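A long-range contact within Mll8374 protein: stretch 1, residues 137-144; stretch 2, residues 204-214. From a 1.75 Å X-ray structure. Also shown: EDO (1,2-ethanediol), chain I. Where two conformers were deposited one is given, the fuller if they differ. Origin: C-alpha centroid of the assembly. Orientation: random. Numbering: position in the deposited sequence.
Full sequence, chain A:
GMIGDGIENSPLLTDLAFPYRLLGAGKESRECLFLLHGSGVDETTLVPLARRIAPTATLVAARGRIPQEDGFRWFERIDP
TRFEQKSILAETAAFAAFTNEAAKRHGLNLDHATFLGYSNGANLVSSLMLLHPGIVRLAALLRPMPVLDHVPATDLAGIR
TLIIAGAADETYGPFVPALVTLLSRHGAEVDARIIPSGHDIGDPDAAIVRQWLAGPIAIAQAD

Stretch 1 (137-144) RLAALLRP
Stretch 2 (204-214) PDAAIVRQWLA

How do the two backbones lie against each other? Residues 138-142 form an extended strand, with phi from -142° to -100° and psi from 109° to 136°, while 204-214 belong to a helix that begins earlier in the chain, with phi near -60° and psi mostly near -45°. Their N-to-C directions are nearly antiparallel, at 161°, and the axes approach to 10.4 Å. The register runs in opposite order along the two stretches: the CA atoms of Leu138 and Leu213 lie 9.0 Å apart, those of Ala140 and Val209 7.0 Å, and those of Leu142 and Asp205 7.7 Å. Within the helix, i to i+4 bonds such as Val209 N to Asp205 O (2.9 Å) hold the turns.

Which side chains fill the space between them? The strand alternates, so Leu138, Ala140 and Leu142 point toward the helix, while Ala139 points away. The helix answers with Asp205, Val209 and Trp212, spaced four and three residues apart and therefore on one side. The small methyl of Ala140 suits the closest point of the register: its CB lies 4.4 Å from Val209 CG1 (chi1 178°, t) and 4.4 Å from Trp212 CZ3. Leu142, in the mt rotamer, places CD2 4.4 Å from Val209 CG2 and 4.1 Å from Asp205 OD1. Together the stretches bury 356 Å² against each other. Ala140, Leu142, Val209 and Trp212 are buried, which suits apolar side chains; Leu138 and Leu213 stay partly exposed.

How does Trp212 reach the strand? With chi1 at 174° (t) and chi2 at 78°, its large ring extends to the strand and meets it obliquely. Trp212 CH2 lies 4.1 Å from Leu138 CB and 3.4 Å from Ala139 O, so Ala139 takes part through its backbone although its methyl points away. Leu138 and Leu213, both mt, add a lighter contact, CD1 of the former to CD2 of the latter at 4.4 Å.

What polar contact joins the stretches? Just past the strand, Arg143 has phi/psi of 53°/52°. Its side chain sets off sideways with chi angles of -40°, -67°, -175° and -82°, bringing the guanidinium to buried Asp205 (chi1 -58°, m; chi2 -83°). In the resulting salt bridge, Arg143 NH1 donates to Asp205 OD1 at 2.8 Å, and Arg143 NH2 donates to Asp205 OD2 and to Asp205 OD1, both at 3.2 Å. OD1 lies near the guanidinium plane, at its edge, where the N-H groups point. Opposite charges thus compensate each other in a buried setting.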

ATOM      1  N   ARG A 137      10.475   1.740  -2.958  1.00 22.36           N
ATOM      2  CA  ARG A 137      10.975   2.894  -3.728  1.00 24.45           C
ATOM      3  C   ARG A 137       9.864   3.865  -4.161  1.00 22.93           C
ATOM      4  O   ARG A 137      10.116   5.046  -4.349  1.00 21.62           O
ATOM      5  CB  ARG A 137      11.689   2.444  -5.008  1.00 27.58           C
ATOM      6  CG  ARG A 137      13.102   1.902  -4.818  1.00 42.92           C
ATOM      7  CD  ARG A 137      13.120   0.455  -4.287  1.00 55.50           C
ATOM      8  NE  ARG A 137      14.304  -0.306  -4.725  1.00 60.38           N
ATOM      9  CZ  ARG A 137      14.655  -1.510  -4.258  1.00 59.23           C
ATOM     10  NH1 ARG A 137      13.943  -2.106  -3.305  1.00 47.39           N
ATOM     11  NH2 ARG A 137      15.740  -2.124  -4.736  1.00 56.66           N
ATOM     12  N   LEU A 138       8.656   3.336  -4.322  1.00 20.37           N
ATOM     13  CA  LEU A 138       7.497   4.070  -4.822  1.00 21.35           C
ATOM     14  C   LEU A 138       6.280   3.585  -4.056  1.00 20.11           C
ATOM     15  O   LEU A 138       6.041   2.380  -3.988  1.00 18.72           O
ATOM     16  CB  LEU A 138       7.278   3.801  -6.317  1.00 22.34           C
ATOM     17  CG  LEU A 138       8.273   4.294  -7.385  1.00 24.67           C
ATOM     18  CD1 LEU A 138       7.780   3.907  -8.785  1.00 26.14           C
ATOM     19  CD2 LEU A 138       8.484   5.800  -7.292  1.00 25.30           C
ATOM     20  N   ALA A 139       5.536   4.510  -3.450  1.00 19.49           N
ATOM     21  CA  ALA A 139       4.354   4.162  -2.672  1.00 20.68           C
ATOM     22  C   ALA A 139       3.201   5.087  -3.049  1.00 19.37           C
ATOM     23  O   ALA A 139       3.393   6.293  -3.174  1.00 20.57           O
ATOM     24  CB  ALA A 139       4.614   4.282  -1.190  1.00 17.75           C
ATOM     25  N   ALA A 140       2.022   4.512  -3.212  1.00 19.36           N
ATOM     26  CA  ALA A 140       0.782   5.258  -3.469  1.00 19.57           C
ATOM     27  C   ALA A 140      -0.160   4.908  -2.319  1.00 19.53           C
ATOM     28  O   ALA A 140      -0.571   3.738  -2.167  1.00 19.09           O
ATOM     29  CB  ALA A 140       0.167   4.897  -4.791  1.00 18.62           C
ATOM     30  N   LEU A 141      -0.469   5.925  -1.504  1.00 20.64           N
ATOM     31  CA  LEU A 141      -1.166   5.745  -0.256  1.00 18.20           C
ATOM     32  C   LEU A 141      -2.538   6.419  -0.370  1.00 20.32           C
ATOM     33  O   LEU A 141      -2.638   7.654  -0.376  1.00 17.92           O
ATOM     34  CB  LEU A 141      -0.384   6.381   0.913  1.00 19.42           C
ATOM     35  CG  LEU A 141       1.087   5.960   1.105  1.00 19.61           C
ATOM     36  CD1 LEU A 141       1.697   6.669   2.298  1.00 18.73           C
ATOM     37  CD2 LEU A 141       1.272   4.458   1.258  1.00 18.10           C
ATOM     38  N   LEU A 142      -3.587   5.612  -0.442  1.00 19.58           N
ATOM     39  CA  LEU A 142      -4.942   6.128  -0.652  1.00 20.03           C
ATOM     40  C   LEU A 142      -5.654   6.164   0.699  1.00 19.83           C
ATOM     41  O   LEU A 142      -5.792   5.125   1.355  1.00 19.91           O
ATOM     42  CB  LEU A 142      -5.701   5.262  -1.638  1.00 20.59           C
ATOM     43  CG  LEU A 142      -5.048   5.067  -3.010  1.00 22.61           C
ATOM     44  CD1 LEU A 142      -5.983   4.261  -3.927  1.00 21.91           C
ATOM     45  CD2 LEU A 142      -4.630   6.404  -3.629  1.00 19.54           C
ATOM     46  N   ARG A 143      -6.070   7.363   1.111  1.00 20.08           N
ATOM     47  CA  ARG A 143      -6.731   7.608   2.406  1.00 18.93           C
ATOM     48  C   ARG A 143      -5.952   7.076   3.630  1.00 16.95           C
ATOM     49  O   ARG A 143      -6.511   6.364   4.454  1.00 18.71           O
ATOM     50  CB  ARG A 143      -8.157   7.090   2.417  1.00 19.29           C
ATOM     51  CG  ARG A 143      -8.950   7.322   1.150  1.00 20.44           C
ATOM     52  CD  ARG A 143      -9.229   8.806   0.884  1.00 20.39           C
ATOM     53  NE  ARG A 143     -10.099   8.864  -0.280  1.00 19.41           N
ATOM     54  CZ  ARG A 143      -9.677   8.781  -1.535  1.00 19.59           C
ATOM     55  NH1 ARG A 143      -8.385   8.758  -1.843  1.00 18.92           N
ATOM     56  NH2 ARG A 143     -10.560   8.758  -2.508  1.00 21.10           N
ATOM     57  N   PRO A 144      -4.648   7.435   3.764  1.00 19.63           N
ATOM     58  CA  PRO A 144      -3.822   6.965   4.853  1.00 20.47           C
ATOM     59  C   PRO A 144      -3.892   7.865   6.096  1.00 19.88           C
ATOM     60  O   PRO A 144      -4.468   8.932   6.053  1.00 21.11           O
ATOM     61  CB  PRO A 144      -2.416   7.063   4.262  1.00 18.96           C
ATOM     62  CG  PRO A 144      -2.541   8.346   3.415  1.00 20.29           C
ATOM     63  CD  PRO A 144      -3.889   8.309   2.842  1.00 21.41           C
ATOM     64  N   PRO A 204     -11.191   8.761  -9.922  1.00 23.11           N
ATOM     65  CA  PRO A 204     -10.307   9.900  -9.654  1.00 22.90           C
ATOM     66  C   PRO A 204      -8.953   9.511  -9.051  1.00 22.52           C
ATOM     67  O   PRO A 204      -7.942  10.139  -9.368  1.00 20.07           O
ATOM     68  CB  PRO A 204     -11.107  10.760  -8.649  1.00 23.71           C
ATOM     69  CG  PRO A 204     -12.523  10.350  -8.851  1.00 25.68           C
ATOM     70  CD  PRO A 204     -12.479   8.889  -9.214  1.00 22.83           C
ATOM     71  N   ASP A 205      -8.935   8.503  -8.191  1.00 20.44           N
ATOM     72  CA  ASP A 205      -7.684   8.005  -7.625  1.00 20.73           C
ATOM     73  C   ASP A 205      -6.797   7.391  -8.670  1.00 20.02           C
ATOM     74  O   ASP A 205      -5.608   7.693  -8.728  1.00 20.31           O
ATOM     75  CB  ASP A 205      -7.942   7.011  -6.496  1.00 18.68           C
ATOM     76  CG  ASP A 205      -8.774   7.630  -5.402  1.00 20.50           C
ATOM     77  OD1 ASP A 205      -8.142   8.307  -4.577  1.00 23.02           O
ATOM     78  OD2 ASP A 205     -10.028   7.525  -5.417  1.00 21.22           O
ATOM     79  N   ALA A 206      -7.384   6.561  -9.531  1.00 21.61           N
ATOM     80  CA  ALA A 206      -6.637   5.910 -10.621  1.00 22.71           C
ATOM     81  C   ALA A 206      -6.013   6.922 -11.572  1.00 22.17           C
ATOM     82  O   ALA A 206      -4.858   6.778 -11.963  1.00 22.04           O
ATOM     83  CB  ALA A 206      -7.534   5.012 -11.396  1.00 20.94           C
ATOM     84  N   ALA A 207      -6.778   7.944 -11.932  1.00 19.58           N
ATOM     85  CA  ALA A 207      -6.275   8.992 -12.801  1.00 19.22           C
ATOM     86  C   ALA A 207      -5.034   9.675 -12.209  1.00 19.86           C
ATOM     87  O   ALA A 207      -4.034   9.912 -12.889  1.00 21.04           O
ATOM     88  CB  ALA A 207      -7.353  10.015 -13.061  1.00 19.64           C
ATOM     89  N   ILE A 208      -5.102   9.997 -10.930  1.00 19.62           N
ATOM     90  CA  ILE A 208      -3.964  10.626 -10.251  1.00 20.92           C
ATOM     91  C   ILE A 208      -2.751   9.694 -10.153  1.00 21.20           C
ATOM     92  O   ILE A 208      -1.626  10.119 -10.444  1.00 18.47           O
ATOM     93  CB  ILE A 208      -4.337  11.144  -8.856  1.00 21.02           C
ATOM     94  CG1 ILE A 208      -5.252  12.389  -8.977  1.00 22.61           C
ATOM     95  CG2 ILE A 208      -3.103  11.488  -8.048  1.00 18.26           C
ATOM     96  CD1 ILE A 208      -5.920  12.817  -7.653  1.00 20.72           C
ATOM     97  N   VAL A 209      -2.957   8.447  -9.730  1.00 21.60           N
ATOM     98  CA  VAL A 209      -1.825   7.495  -9.624  1.00 19.66           C
ATOM     99  C   VAL A 209      -1.104   7.354 -11.007  1.00 21.88           C
ATOM    100  O   VAL A 209       0.130   7.378 -11.107  1.00 21.27           O
ATOM    101  CB  VAL A 209      -2.248   6.106  -9.079  1.00 19.22           C
ATOM    102  CG1 VAL A 209      -1.020   5.151  -9.035  1.00 19.96           C
ATOM    103  CG2 VAL A 209      -2.940   6.200  -7.705  1.00 16.52           C
ATOM    104  N   ARG A 210      -1.889   7.226 -12.062  1.00 21.51           N
ATOM    105  CA  ARG A 210      -1.359   7.175 -13.420  1.00 25.73           C
ATOM    106  C   ARG A 210      -0.520   8.362 -13.784  1.00 23.83           C
ATOM    107  O   ARG A 210       0.593   8.199 -14.300  1.00 25.03           O
ATOM    108  CB  ARG A 210      -2.485   7.113 -14.419  1.00 27.56           C
ATOM    109  CG  ARG A 210      -2.665   5.795 -14.974  1.00 35.03           C
ATOM    110  CD  ARG A 210      -3.968   5.730 -15.699  1.00 42.96           C
ATOM    111  NE  ARG A 210      -3.794   6.130 -17.070  1.00 41.29           N
ATOM    112  CZ  ARG A 210      -3.242   5.380 -18.013  1.00 52.74           C
ATOM    113  NH1 ARG A 210      -2.776   4.163 -17.738  1.00 58.77           N
ATOM    114  NH2 ARG A 210      -3.148   5.864 -19.247  1.00 58.16           N
ATOM    115  N   GLN A 211      -1.068   9.547 -13.511  0.50 24.34           N
ATOM    116  CA  GLN A 211      -0.409  10.852 -13.736  0.50 25.24           C
ATOM    117  C   GLN A 211       0.907  10.985 -12.944  0.50 24.10           C
ATOM    118  O   GLN A 211       1.901  11.535 -13.424  0.50 24.13           O
ATOM    119  CB  GLN A 211      -1.393  11.996 -13.371  0.50 26.06           C
ATOM    120  CG  GLN A 211      -2.501  12.241 -14.435  0.50 26.14           C
ATOM    121  CD  GLN A 211      -3.855  12.842 -13.925  0.50 28.77           C
ATOM    122  OE1 GLN A 211      -4.059  13.137 -12.727  0.50 24.21           O
ATOM    123  NE2 GLN A 211      -4.791  13.009 -14.866  0.50 32.75           N
ATOM    124  N   TRP A 212       0.889  10.494 -11.711  1.00 23.25           N
ATOM    125  CA  TRP A 212       2.056  10.492 -10.832  1.00 23.27           C
ATOM    126  C   TRP A 212       3.118   9.513 -11.319  1.00 22.21           C
ATOM    127  O   TRP A 212       4.303   9.856 -11.336  1.00 23.12           O
ATOM    128  CB  TRP A 212       1.609  10.127  -9.441  1.00 21.60           C
ATOM    129  CG  TRP A 212       2.658   9.925  -8.432  1.00 21.58           C
ATOM    130  CD1 TRP A 212       3.356  10.877  -7.771  1.00 21.50           C
ATOM    131  CD2 TRP A 212       3.073   8.673  -7.896  1.00 21.62           C
ATOM    132  NE1 TRP A 212       4.215  10.286  -6.865  1.00 20.87           N
ATOM    133  CE2 TRP A 212       4.056   8.932  -6.931  1.00 21.52           C
ATOM    134  CE3 TRP A 212       2.706   7.350  -8.151  1.00 20.86           C
ATOM    135  CZ2 TRP A 212       4.676   7.910  -6.205  1.00 21.50           C
ATOM    136  CZ3 TRP A 212       3.323   6.335  -7.435  1.00 25.73           C
ATOM    137  CH2 TRP A 212       4.296   6.624  -6.481  1.00 20.57           C
ATOM    138  N   LEU A 213       2.688   8.337 -11.756  1.00 22.94           N
ATOM    139  CA  LEU A 213       3.604   7.336 -12.310  1.00 25.11           C
ATOM    140  C   LEU A 213       4.270   7.833 -13.598  1.00 29.43           C
ATOM    141  O   LEU A 213       5.468   7.577 -13.818  1.00 31.28           O
ATOM    142  CB  LEU A 213       2.897   5.997 -12.560  1.00 21.63           C
ATOM    143  CG  LEU A 213       2.550   5.146 -11.338  1.00 23.07           C
ATOM    144  CD1 LEU A 213       1.788   3.918 -11.763  1.00 23.80           C
ATOM    145  CD2 LEU A 213       3.807   4.780 -10.540  1.00 21.14           C
ATOM    146  N   ALA A 214       3.498   8.533 -14.442  1.00 29.44           N
ATOM    147  CA  ALA A 214       4.006   9.100 -15.696  1.00 32.64           C
ATOM    148  C   ALA A 214       5.020  10.209 -15.445  1.00 36.24           C
ATOM    149  O   ALA A 214       5.828  10.498 -16.308  1.00 38.41           O
ATOM    150  CB  ALA A 214       2.867   9.605 -16.573  1.00 28.95           C
TER
HETATM  151  C1  EDO I 229      -7.457   4.058   8.622  1.00 26.50           C
HETATM  152  O1  EDO I 229      -7.582   2.834   7.919  1.00 32.87           O
HETATM  153  C2  EDO I 229      -7.480   5.224   7.644  1.00 24.72           C
HETATM  154  O2  EDO I 229      -6.214   5.490   7.001  1.00 17.62           O